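Local structure of FACT complex subunit SPT16 (Ashbya gossypii, 6A8M) at residues Gly112-Arg124 with Phe144-Val156. The protein is the SPT16 subunit of the FACT complex, a histone chaperone that probably reorganizes nucleosomes during transcription, replication and DNA repair. Numbering follows the deposited sequence.
Sequences GHNLKLFEDLVER and FITEWKGVWDTAV
F144 offers a ring face to the edge of F118. This is an edge-to-face pair with planes 75° apart, and F118 CZ comes 3.6 Å from F144 CE1. The CG of F144 lies anti to its backbone N (chi1 -180°), which carries the ring across to F118. The amide of N114 meets the rim of the same F144 ring, with N114 ND2 3.8 Å from F144 CD1. N114 OD1 accepts a hydrogen bond from the backbone N of S108.

E147 reaches the start of helix 113-128 through water. One water accepts from L115 N and donates to E147 OE1. A second joins G112 N to E147 OE2, and a third joins N114 ND2 to E147 OE1. Through these waters the carboxylate is linked to the N-H groups of G112, at the N-cap, and L115, in the first turn, which would probably favour its charged form.

W148 meets F118 twice. Its CB sits over one face of the phenyl ring, a CH-pi contact 4.1 Å from the F118 ring centroid. Its indole edge also turns toward the F118 face in an offset edge-to-face pair, with W148 CE3 3.7 Å from F118 CG. F118 is a knob in the hole formed by F144, E147, W148 and V151. With an alanine in place of F118, a gap would probably open between F144 and W148, and both rings would be freer to shift.

V151 is a knob in turn, set among L115, F118, E119 and V122. Its CG2 packs 3.5 Å from L115 CD1, and its CG1 meets V122 CG2. Further on, A155 CB touches V122 CG1 at 3.9 Å.

The helix axes pass 9.7 Å apart and run in roughly the same direction, at 37°. Beneath them, F118, L121 and W148 all touch L65 of strand 64-68. The arrangement is two neighbouring helices, packed knobs-into-holes around an aromatic cluster, on the mixed sheet of the SPT16 N-terminal lobe.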
loop_
_atom_site.group_PDB
_atom_site.type_symbol
_atom_site.label_atom_id
_atom_site.label_comp_id
_atom_site.label_asym_id
_atom_site.label_seq_id
_atom_site.Cartn_x
_atom_site.Cartn_y
_atom_site.Cartn_z
ATOM N N GLY A 112 -36.756 -1.020 -6.986
ATOM C CA GLY A 112 -37.266 -2.220 -6.358
ATOM C C GLY A 112 -36.465 -3.472 -6.660
ATOM O O GLY A 112 -36.533 -4.442 -5.898
ATOM N N HIS A 113 -35.687 -3.456 -7.735
ATOM C CA HIS A 113 -35.000 -4.664 -8.165
ATOM C C HIS A 113 -33.843 -4.990 -7.226
ATOM O O HIS A 113 -33.782 -6.085 -6.649
ATOM C CB HIS A 113 -34.527 -4.485 -9.604
ATOM C CG HIS A 113 -33.717 -5.632 -10.116
ATOM N ND1 HIS A 113 -34.252 -6.624 -10.906
ATOM C CD2 HIS A 113 -32.407 -5.932 -9.962
ATOM C CE1 HIS A 113 -33.306 -7.500 -11.203
ATOM N NE2 HIS A 113 -32.176 -7.101 -10.644
ATOM N N ASN A 114 -32.912 -4.049 -7.066
ATOM C CA ASN A 114 -31.771 -4.275 -6.179
ATOM C C ASN A 114 -32.220 -4.450 -4.735
ATOM O O ASN A 114 -31.632 -5.244 -3.991
ATOM C CB ASN A 114 -30.769 -3.122 -6.262
ATOM C CG ASN A 114 -30.195 -2.938 -7.651
ATOM O OD1 ASN A 114 -30.280 -3.827 -8.508
ATOM N ND2 ASN A 114 -29.635 -1.765 -7.892
ATOM N N LEU A 115 -33.231 -3.682 -4.307
ATOM C CA LEU A 115 -33.738 -3.820 -2.942
ATOM C C LEU A 115 -34.110 -5.271 -2.630
ATOM O O LEU A 115 -33.755 -5.807 -1.567
ATOM C CB LEU A 115 -34.947 -2.910 -2.742
ATOM C CG LEU A 115 -35.658 -3.032 -1.400
ATOM C CD1 LEU A 115 -34.779 -2.505 -0.269
ATOM C CD2 LEU A 115 -37.005 -2.293 -1.433
ATOM N N LYS A 116 -34.798 -5.927 -3.559
ATOM C CA LYS A 116 -35.205 -7.306 -3.336
ATOM C C LYS A 116 -33.993 -8.219 -3.284
ATOM O O LYS A 116 -33.944 -9.139 -2.458
ATOM C CB LYS A 116 -36.172 -7.755 -4.428
ATOM C CG LYS A 116 -36.760 -9.163 -4.232
ATOM C CD LYS A 116 -37.516 -9.288 -2.919
ATOM C CE LYS A 116 -38.284 -10.608 -2.819
ATOM N NZ LYS A 116 -37.459 -11.792 -3.171
ATOM N N LEU A 117 -33.006 -7.975 -4.154
ATOM C CA LEU A 117 -31.767 -8.744 -4.098
ATOM C C LEU A 117 -31.099 -8.582 -2.737
ATOM O O LEU A 117 -30.652 -9.562 -2.130
ATOM C CB LEU A 117 -30.812 -8.318 -5.226
ATOM C CG LEU A 117 -31.240 -8.624 -6.669
ATOM C CD1 LEU A 117 -30.157 -8.221 -7.673
ATOM C CD2 LEU A 117 -31.593 -10.094 -6.825
ATOM N N PHE A 118 -31.038 -7.343 -2.227
ATOM C CA PHE A 118 -30.447 -7.118 -0.911
ATOM C C PHE A 118 -31.220 -7.861 0.169
ATOM O O PHE A 118 -30.625 -8.427 1.091
ATOM C CB PHE A 118 -30.421 -5.619 -0.576
ATOM C CG PHE A 118 -29.564 -4.795 -1.492
ATOM C CD1 PHE A 118 -28.480 -5.353 -2.159
ATOM C CD2 PHE A 118 -29.839 -3.443 -1.677
ATOM C CE1 PHE A 118 -27.682 -4.600 -2.987
ATOM C CE2 PHE A 118 -29.034 -2.666 -2.515
ATOM C CZ PHE A 118 -27.956 -3.245 -3.168
ATOM N N GLU A 119 -32.554 -7.858 0.072
ATOM C CA GLU A 119 -33.370 -8.589 1.036
ATOM C C GLU A 119 -33.115 -10.089 0.932
ATOM O O GLU A 119 -32.943 -10.766 1.954
ATOM C CB GLU A 119 -34.855 -8.261 0.830
ATOM C CG GLU A 119 -35.198 -6.841 1.265
ATOM C CD GLU A 119 -36.522 -6.329 0.714
ATOM O OE1 GLU A 119 -37.138 -7.007 -0.137
ATOM O OE2 GLU A 119 -36.948 -5.234 1.143
ATOM N N ASP A 120 -33.093 -10.621 -0.300
ATOM C CA ASP A 120 -32.697 -12.015 -0.538
ATOM C C ASP A 120 -31.349 -12.325 0.101
ATOM O O ASP A 120 -31.176 -13.362 0.752
ATOM C CB ASP A 120 -32.595 -12.303 -2.034
ATOM C CG ASP A 120 -33.914 -12.238 -2.747
ATOM O OD1 ASP A 120 -34.961 -12.124 -2.074
ATOM O OD2 ASP A 120 -33.876 -12.297 -4.002
ATOM N N LEU A 121 -30.368 -11.440 -0.099
ATOM C CA LEU A 121 -29.032 -11.704 0.425
ATOM C C LEU A 121 -29.029 -11.713 1.951
ATOM O O LEU A 121 -28.392 -12.574 2.567
ATOM C CB LEU A 121 -28.044 -10.677 -0.116
ATOM C CG LEU A 121 -26.652 -10.893 0.486
ATOM C CD1 LEU A 121 -25.996 -12.142 -0.100
ATOM C CD2 LEU A 121 -25.814 -9.689 0.324
ATOM N N VAL A 122 -29.759 -10.784 2.579
ATOM C CA VAL A 122 -29.889 -10.791 4.037
ATOM C C VAL A 122 -30.457 -12.123 4.537
ATOM O O VAL A 122 -30.051 -12.621 5.595
ATOM C CB VAL A 122 -30.733 -9.584 4.497
ATOM C CG1 VAL A 122 -31.515 -9.918 5.740
ATOM C CG2 VAL A 122 -29.811 -8.394 4.742
ATOM N N GLU A 123 -31.383 -12.735 3.787
ATOM C CA GLU A 123 -31.888 -14.050 4.184
ATOM C C GLU A 123 -30.759 -15.080 4.222
ATOM O O GLU A 123 -30.638 -15.861 5.178
ATOM C CB GLU A 123 -33.002 -14.511 3.239
ATOM C CG GLU A 123 -34.275 -13.660 3.265
ATOM C CD GLU A 123 -34.913 -13.575 4.644
ATOM O OE1 GLU A 123 -35.518 -14.575 5.095
ATOM O OE2 GLU A 123 -34.819 -12.497 5.270
ATOM N N ARG A 124 -29.913 -15.091 3.195
ATOM C CA ARG A 124 -28.799 -16.032 3.202
ATOM C C ARG A 124 -27.812 -15.718 4.327
ATOM O O ARG A 124 -27.286 -16.635 4.967
ATOM C CB ARG A 124 -28.114 -16.037 1.834
ATOM C CG ARG A 124 -27.230 -17.249 1.603
ATOM C CD ARG A 124 -26.719 -17.330 0.177
ATOM N NE ARG A 124 -27.800 -17.281 -0.811
ATOM C CZ ARG A 124 -27.667 -17.690 -2.071
ATOM N NH1 ARG A 124 -26.500 -18.182 -2.485
ATOM N NH2 ARG A 124 -28.692 -17.615 -2.911
ATOM N N PHE A 144 -26.852 2.865 -4.814
ATOM C CA PHE A 144 -26.750 1.424 -4.579
ATOM C C PHE A 144 -26.374 1.127 -3.132
ATOM O O PHE A 144 -27.094 0.417 -2.419
ATOM C CB PHE A 144 -25.721 0.852 -5.556
ATOM C CG PHE A 144 -25.483 -0.643 -5.461
ATOM C CD1 PHE A 144 -26.277 -1.539 -6.176
ATOM C CD2 PHE A 144 -24.388 -1.145 -4.764
ATOM C CE1 PHE A 144 -26.014 -2.929 -6.162
ATOM C CE2 PHE A 144 -24.127 -2.515 -4.731
ATOM C CZ PHE A 144 -24.952 -3.414 -5.434
ATOM N N ILE A 145 -25.253 1.680 -2.668
ATOM C CA ILE A 145 -24.846 1.404 -1.295
ATOM C C ILE A 145 -25.811 2.031 -0.296
ATOM O O ILE A 145 -26.015 1.488 0.799
ATOM C CB ILE A 145 -23.392 1.853 -1.045
ATOM C CG1 ILE A 145 -22.874 1.237 0.257
ATOM C CG2 ILE A 145 -23.279 3.378 -1.021
ATOM C CD1 ILE A 145 -21.379 1.330 0.437
ATOM N N THR A 146 -26.429 3.168 -0.641
ATOM C CA THR A 146 -27.349 3.798 0.300
ATOM C C THR A 146 -28.598 2.945 0.483
ATOM O O THR A 146 -29.089 2.792 1.607
ATOM C CB THR A 146 -27.704 5.207 -0.174
ATOM O OG1 THR A 146 -26.512 6.008 -0.204
ATOM C CG2 THR A 146 -28.730 5.865 0.766
ATOM N N GLU A 147 -29.103 2.350 -0.600
ATOM C CA GLU A 147 -30.202 1.405 -0.451
ATOM C C GLU A 147 -29.775 0.191 0.371
ATOM O O GLU A 147 -30.539 -0.279 1.228
ATOM C CB GLU A 147 -30.746 0.979 -1.818
ATOM C CG GLU A 147 -31.737 1.969 -2.436
ATOM C CD GLU A 147 -32.695 1.330 -3.440
ATOM O OE1 GLU A 147 -32.345 0.274 -4.013
ATOM O OE2 GLU A 147 -33.798 1.890 -3.661
ATOM N N TRP A 148 -28.559 -0.328 0.127
ATOM C CA TRP A 148 -28.054 -1.458 0.907
ATOM C C TRP A 148 -28.002 -1.141 2.404
ATOM O O TRP A 148 -28.413 -1.961 3.233
ATOM C CB TRP A 148 -26.658 -1.892 0.423
ATOM C CG TRP A 148 -25.981 -2.734 1.505
ATOM C CD1 TRP A 148 -25.043 -2.325 2.417
ATOM C CD2 TRP A 148 -26.287 -4.098 1.836
ATOM N NE1 TRP A 148 -24.727 -3.358 3.274
ATOM C CE2 TRP A 148 -25.477 -4.459 2.935
ATOM C CE3 TRP A 148 -27.155 -5.052 1.296
ATOM C CZ2 TRP A 148 -25.507 -5.733 3.500
ATOM C CZ3 TRP A 148 -27.200 -6.323 1.875
ATOM C CH2 TRP A 148 -26.372 -6.650 2.950
ATOM N N LYS A 149 -27.452 0.023 2.772
ATOM C CA LYS A 149 -27.330 0.360 4.190
ATOM C C LYS A 149 -28.682 0.327 4.897
ATOM O O LYS A 149 -28.770 -0.077 6.063
ATOM C CB LYS A 149 -26.681 1.735 4.367
ATOM C CG LYS A 149 -26.427 2.095 5.829
ATOM C CD LYS A 149 -25.436 3.240 5.965
ATOM C CE LYS A 149 -25.198 3.596 7.434
ATOM N NZ LYS A 149 -26.433 4.115 8.071
ATOM N N GLY A 150 -29.752 0.751 4.215
ATOM C CA GLY A 150 -31.066 0.675 4.832
ATOM C C GLY A 150 -31.486 -0.751 5.143
ATOM O O GLY A 150 -32.072 -1.026 6.196
ATOM N N VAL A 151 -31.214 -1.669 4.220
ATOM C CA VAL A 151 -31.539 -3.072 4.442
ATOM C C VAL A 151 -30.703 -3.630 5.579
ATOM O O VAL A 151 -31.212 -4.316 6.473
ATOM C CB VAL A 151 -31.329 -3.877 3.148
ATOM C CG1 VAL A 151 -31.412 -5.377 3.434
ATOM C CG2 VAL A 151 -32.370 -3.472 2.102
ATOM N N TRP A 152 -29.407 -3.327 5.567
ATOM C CA TRP A 152 -28.507 -3.870 6.574
ATOM C C TRP A 152 -28.879 -3.370 7.966
ATOM O O TRP A 152 -28.968 -4.154 8.914
ATOM C CB TRP A 152 -27.062 -3.502 6.243
ATOM C CG TRP A 152 -26.138 -3.935 7.332
ATOM C CD1 TRP A 152 -25.514 -3.140 8.232
ATOM C CD2 TRP A 152 -25.788 -5.280 7.669
ATOM N NE1 TRP A 152 -24.756 -3.903 9.098
ATOM C CE2 TRP A 152 -24.924 -5.221 8.781
ATOM C CE3 TRP A 152 -26.128 -6.529 7.145
ATOM C CZ2 TRP A 152 -24.393 -6.358 9.374
ATOM C CZ3 TRP A 152 -25.583 -7.669 7.737
ATOM C CH2 TRP A 152 -24.723 -7.565 8.838
ATOM N N ASP A 153 -29.089 -2.056 8.104
ATOM C CA ASP A 153 -29.376 -1.488 9.418
ATOM C C ASP A 153 -30.553 -2.189 10.072
ATOM O O ASP A 153 -30.489 -2.561 11.250
ATOM C CB ASP A 153 -29.641 0.013 9.294
ATOM C CG ASP A 153 -28.366 0.813 9.060
ATOM O OD1 ASP A 153 -27.253 0.260 9.231
ATOM O OD2 ASP A 153 -28.480 2.006 8.707
ATOM N N THR A 154 -31.613 -2.422 9.303
ATOM C CA THR A 154 -32.775 -3.135 9.826
ATOM C C THR A 154 -32.458 -4.588 10.163
ATOM O O THR A 154 -32.891 -5.094 11.202
ATOM C CB THR A 154 -33.911 -3.056 8.823
ATOM O OG1 THR A 154 -34.397 -1.709 8.804
ATOM C CG2 THR A 154 -35.053 -3.998 9.227
ATOM N N ALA A 155 -31.737 -5.294 9.291
ATOM C CA ALA A 155 -31.416 -6.682 9.611
ATOM C C ALA A 155 -30.646 -6.781 10.921
ATOM O O ALA A 155 -30.814 -7.752 11.667
ATOM C CB ALA A 155 -30.626 -7.330 8.473
ATOM N N VAL A 156 -29.809 -5.788 11.226
ATOM C CA VAL A 156 -29.245 -5.704 12.568
ATOM C C VAL A 156 -30.348 -5.446 13.605
ATOM O O VAL A 156 -30.240 -5.892 14.751
ATOM C CB VAL A 156 -28.140 -4.628 12.615
ATOM C CG1 VAL A 156 -27.424 -4.644 13.964
ATOM C CG2 VAL A 156 -27.130 -4.848 11.493
HETATM O O HOH W 1 -33.881 -1.186 -5.690
HETATM O O HOH W 2 -36.020 0.687 -4.939
HETATM O O HOH W 3 -29.956 0.392 -5.846
#